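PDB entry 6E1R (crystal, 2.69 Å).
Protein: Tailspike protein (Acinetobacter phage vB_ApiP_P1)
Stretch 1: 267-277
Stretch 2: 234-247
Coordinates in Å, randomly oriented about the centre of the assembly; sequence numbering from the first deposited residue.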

# COMPACT_ATOMS: atom_id res chain seq x y z
N ILE A 267 7.19 15.42 13.34
CA ILE A 267 8.15 15.02 12.32
C ILE A 267 8.43 16.22 11.43
O ILE A 267 7.51 16.94 11.03
CB ILE A 267 7.63 13.82 11.49
CG1 ILE A 267 7.25 12.67 12.42
CG2 ILE A 267 8.68 13.37 10.49
CD1 ILE A 267 6.61 11.50 11.70
N GLU A 268 9.71 16.43 11.11
CA GLU A 268 10.12 17.59 10.33
C GLU A 268 11.32 17.24 9.47
O GLU A 268 12.27 16.60 9.95
CB GLU A 268 10.45 18.78 11.23
CG GLU A 268 10.94 20.01 10.48
CD GLU A 268 11.24 21.18 11.40
OE1 GLU A 268 11.42 20.95 12.62
OE2 GLU A 268 11.31 22.33 10.91
N TRP A 269 11.28 17.65 8.21
CA TRP A 269 12.44 17.55 7.33
C TRP A 269 12.34 18.63 6.26
O TRP A 269 11.24 19.08 5.92
CB TRP A 269 12.57 16.16 6.69
CG TRP A 269 11.62 15.89 5.57
CD1 TRP A 269 11.83 16.12 4.24
CD2 TRP A 269 10.32 15.29 5.67
NE1 TRP A 269 10.74 15.72 3.51
CE2 TRP A 269 9.80 15.20 4.36
CE3 TRP A 269 9.54 14.82 6.73
CZ2 TRP A 269 8.54 14.68 4.09
CZ3 TRP A 269 8.29 14.30 6.46
CH2 TRP A 269 7.80 14.23 5.15
N ASP A 270 13.49 19.04 5.74
CA ASP A 270 13.55 20.15 4.79
C ASP A 270 14.32 19.71 3.55
O ASP A 270 14.45 18.51 3.25
CB ASP A 270 14.18 21.38 5.46
CG ASP A 270 15.59 21.12 5.98
OD1 ASP A 270 16.10 19.99 5.80
OD2 ASP A 270 16.19 22.04 6.57
N SER A 271 14.83 20.69 2.81
CA SER A 271 15.67 20.48 1.62
C SER A 271 14.94 19.70 0.53
O SER A 271 15.59 19.08 -0.32
CB SER A 271 16.98 19.78 1.99
OG SER A 271 17.69 20.52 2.96
N TYR A 272 13.61 19.73 0.54
CA TYR A 272 12.79 19.02 -0.45
C TYR A 272 13.09 17.53 -0.44
O TYR A 272 13.20 16.89 -1.48
CB TYR A 272 12.97 19.62 -1.85
CG TYR A 272 12.67 21.10 -1.91
CD1 TYR A 272 13.68 22.04 -1.72
CD2 TYR A 272 11.38 21.56 -2.14
CE1 TYR A 272 13.41 23.39 -1.76
CE2 TYR A 272 11.10 22.91 -2.19
CZ TYR A 272 12.12 23.82 -2.00
OH TYR A 272 11.85 25.17 -2.05
N GLY A 273 13.21 16.97 0.77
CA GLY A 273 13.45 15.54 0.89
C GLY A 273 12.29 14.73 0.35
O GLY A 273 11.13 15.12 0.45
N THR A 274 12.62 13.57 -0.20
CA THR A 274 11.67 12.77 -0.97
C THR A 274 11.36 11.44 -0.28
O THR A 274 12.21 10.88 0.42
CB THR A 274 12.19 12.50 -2.38
OG1 THR A 274 13.46 11.83 -2.30
CG2 THR A 274 12.36 13.80 -3.14
N GLN A 275 10.14 10.97 -0.49
CA GLN A 275 9.71 9.61 -0.15
C GLN A 275 9.79 9.35 1.36
O GLN A 275 10.65 8.64 1.86
CB GLN A 275 10.54 8.58 -0.94
CG GLN A 275 10.33 8.66 -2.45
CD GLN A 275 8.97 8.16 -2.88
OE1 GLN A 275 8.49 7.14 -2.40
NE2 GLN A 275 8.34 8.89 -3.79
N TRP A 276 8.84 9.97 2.06
CA TRP A 276 8.56 9.68 3.46
C TRP A 276 7.15 9.08 3.51
O TRP A 276 6.17 9.78 3.28
CB TRP A 276 8.64 10.93 4.32
CG TRP A 276 10.02 11.49 4.55
CD1 TRP A 276 10.89 11.92 3.60
CD2 TRP A 276 10.66 11.70 5.81
NE1 TRP A 276 12.05 12.38 4.19
CE2 TRP A 276 11.93 12.25 5.55
CE3 TRP A 276 10.29 11.46 7.14
CZ2 TRP A 276 12.82 12.58 6.57
CZ3 TRP A 276 11.18 11.79 8.15
CH2 TRP A 276 12.43 12.34 7.85
N HIS A 277 7.06 7.78 3.80
CA HIS A 277 5.79 7.08 3.79
C HIS A 277 5.57 6.38 5.12
O HIS A 277 6.52 6.04 5.83
CB HIS A 277 5.71 6.07 2.63
CG HIS A 277 5.90 6.69 1.28
ND1 HIS A 277 5.07 7.69 0.80
CD2 HIS A 277 6.82 6.47 0.31
CE1 HIS A 277 5.47 8.05 -0.40
NE2 HIS A 277 6.53 7.32 -0.72
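Stretch 2 234-247: FKAIRSLGVVGTRE

Parallel strands from successive turns of a chain can stack in register, so that each residue of one lies beside its counterpart on the next and the backbone does most of the joining. Residues 234-247 of this phage tailspike protein, laid against residues 267-277, illustrate the principle and also what happens where the strands give out.

The approach begins with extended residues. F234 remains out of reach, but K235 points its CA-to-CB bond toward stretch 1 and carries its amine forward on a long side chain, chi1 and chi2 both t, to form a salt bridge with E268, NZ of K235 lying 2.7 Å from OE1 of E268. At A236 (phi/psi -68/-57) the chain turns a corner, and beyond it I237, R238 and S239 lie in a strand alongside the one that holds I267, E268 and W269. The two axes approach to 4.7 Å, and their N-to-C directions differ by just 4°, so the strands are parallel with almost no twist between them.

The register is one to one. I237 pairs with I267 (CA to CA 4.7 Å), R238 with E268 (CA to CA 4.7 Å) and S239 with W269 (CA to CA 4.6 Å). As expected of a parallel pair, the hydrogen bonds of E268 reach residues before and after its partner: the N of E268 donates to the O of I237 at 2.9 Å, and the N of S239 donates to the O of E268 at 2.8 Å. A third, weak bond runs from the N of D270 to the O of S239 at 3.4 Å.

Side chains alternate accordingly. I237 and I267 share one face of the sheet, both in the m,t rotamer, with CB of I237 4.1 Å from CG2 of I267. W276 also reaches this part of the contact: its CH2 lies 4.0 Å from CG2 of I237 and 3.5 Å from OG of S239, both atoms at the edge of the indole ring. R238 emerges on the other face beside E268, its NE 4.1 Å from OE1 of E268, beyond salt-bridge range.

After S239 the pairing passes from backbone to side chain. L240 brings CD2 to 3.4 Å from OD2 of D270, and the N of G241 donates to OD1 of D270 at 2.9 Å. A carboxylate thus receives the amide of G241, two residues beyond S239.

V242 to R246 form a loop closed by two backbone hydrogen bonds, from N of V242 to O of R246 (2.6 Å) and from N of R246 to O of V242 (3.0 Å). V242 points away, whereas V243 places CG2 3.7 Å from CA of S271 and 4.3 Å from CD1 of Y272, at the edge of the tyrosine ring. G244 and T245 make no contact with stretch 1. The N of G244 donates to OE2 of E247 at 2.8 Å, tying that side chain to its own loop, while CG of E247 lies 4.1 Å from CB of S271. CB of E247, the last residue of the stretch, comes to 4.5 Å from CA of G273.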

# COMPACT_ATOMS: atom_id res chain seq x y z
N PHE A 234 9.20 17.85 23.15
CA PHE A 234 9.65 16.60 22.54
C PHE A 234 9.23 16.59 21.08
O PHE A 234 8.04 16.73 20.78
CB PHE A 234 9.08 15.39 23.28
CG PHE A 234 9.28 14.09 22.54
CD1 PHE A 234 10.50 13.44 22.57
CD2 PHE A 234 8.24 13.53 21.81
CE1 PHE A 234 10.68 12.25 21.89
CE2 PHE A 234 8.41 12.34 21.13
CZ PHE A 234 9.64 11.70 21.17
N LYS A 235 10.19 16.40 20.19
CA LYS A 235 9.94 16.22 18.77
C LYS A 235 10.49 14.86 18.36
O LYS A 235 11.61 14.50 18.74
CB LYS A 235 10.57 17.34 17.94
CG LYS A 235 10.37 17.17 16.44
CD LYS A 235 10.92 18.35 15.66
CE LYS A 235 10.14 19.62 15.96
NZ LYS A 235 10.66 20.80 15.22
N ALA A 236 9.70 14.11 17.60
CA ALA A 236 10.10 12.76 17.22
C ALA A 236 11.31 12.78 16.29
O ALA A 236 12.35 12.18 16.58
CB ALA A 236 8.93 12.02 16.58
N ILE A 237 11.19 13.48 15.16
CA ILE A 237 12.21 13.46 14.12
C ILE A 237 12.41 14.87 13.58
O ILE A 237 11.44 15.60 13.33
CB ILE A 237 11.84 12.48 12.99
CG1 ILE A 237 11.80 11.05 13.52
CG2 ILE A 237 12.82 12.59 11.83
CD1 ILE A 237 11.32 10.04 12.52
N ARG A 238 13.68 15.25 13.40
CA ARG A 238 14.06 16.49 12.72
C ARG A 238 15.24 16.16 11.82
O ARG A 238 16.37 16.00 12.31
CB ARG A 238 14.45 17.60 13.68
CG ARG A 238 14.69 18.92 12.94
CD ARG A 238 15.54 19.90 13.73
NE ARG A 238 14.85 20.64 14.77
CZ ARG A 238 15.48 21.44 15.63
NH1 ARG A 238 16.80 21.57 15.55
NH2 ARG A 238 14.81 22.10 16.56
N SER A 239 15.00 16.06 10.53
CA SER A 239 16.05 15.76 9.56
C SER A 239 16.29 17.02 8.75
O SER A 239 15.49 17.36 7.87
CB SER A 239 15.67 14.57 8.68
OG SER A 239 15.37 13.43 9.46
N LEU A 240 17.38 17.71 9.03
CA LEU A 240 17.76 18.92 8.32
C LEU A 240 18.96 18.63 7.43
O LEU A 240 19.99 18.15 7.92
CB LEU A 240 18.07 20.06 9.29
CG LEU A 240 16.96 20.41 10.29
CD1 LEU A 240 17.29 21.69 11.04
CD2 LEU A 240 15.61 20.52 9.59
N GLY A 241 18.83 18.93 6.15
CA GLY A 241 19.90 18.67 5.21
C GLY A 241 20.32 19.88 4.41
O GLY A 241 20.09 21.02 4.82
N VAL A 242 20.94 19.64 3.26
CA VAL A 242 21.37 20.68 2.34
C VAL A 242 20.74 20.40 0.98
O VAL A 242 20.77 19.26 0.50
CB VAL A 242 22.91 20.74 2.23
CG1 VAL A 242 23.35 21.80 1.23
CG2 VAL A 242 23.53 20.99 3.60
N VAL A 243 20.17 21.44 0.36
CA VAL A 243 19.50 21.25 -0.92
C VAL A 243 20.51 20.83 -1.97
O VAL A 243 21.59 21.42 -2.09
CB VAL A 243 18.77 22.54 -1.33
CG1 VAL A 243 18.23 22.42 -2.75
CG2 VAL A 243 17.65 22.86 -0.36
N GLY A 244 20.17 19.79 -2.72
CA GLY A 244 20.96 19.32 -3.84
C GLY A 244 21.98 18.23 -3.55
O GLY A 244 22.18 17.34 -4.37
N THR A 245 22.62 18.29 -2.39
CA THR A 245 23.70 17.37 -2.06
C THR A 245 23.37 16.43 -0.92
O THR A 245 23.78 15.27 -0.95
CB THR A 245 24.97 18.14 -1.71
OG1 THR A 245 24.70 19.06 -0.64
CG2 THR A 245 25.48 18.92 -2.92
N ARG A 246 22.64 16.89 0.09
CA ARG A 246 22.34 16.06 1.26
C ARG A 246 20.89 16.32 1.65
O ARG A 246 20.60 17.19 2.47
CB ARG A 246 23.31 16.37 2.39
CG ARG A 246 24.69 15.81 2.11
CD ARG A 246 25.74 16.30 3.08
NE ARG A 246 27.07 16.34 2.47
CZ ARG A 246 27.75 15.29 2.02
NH1 ARG A 246 27.23 14.07 2.10
NH2 ARG A 246 28.95 15.46 1.48
N GLU A 247 19.98 15.53 1.07
CA GLU A 247 18.56 15.69 1.32
C GLU A 247 18.00 14.48 2.06
O GLU A 247 18.37 13.34 1.76
CB GLU A 247 17.80 15.88 0.01
CG GLU A 247 18.29 17.07 -0.81
CD GLU A 247 17.64 17.14 -2.18
OE1 GLU A 247 16.89 16.22 -2.54
OE2 GLU A 247 17.89 18.13 -2.91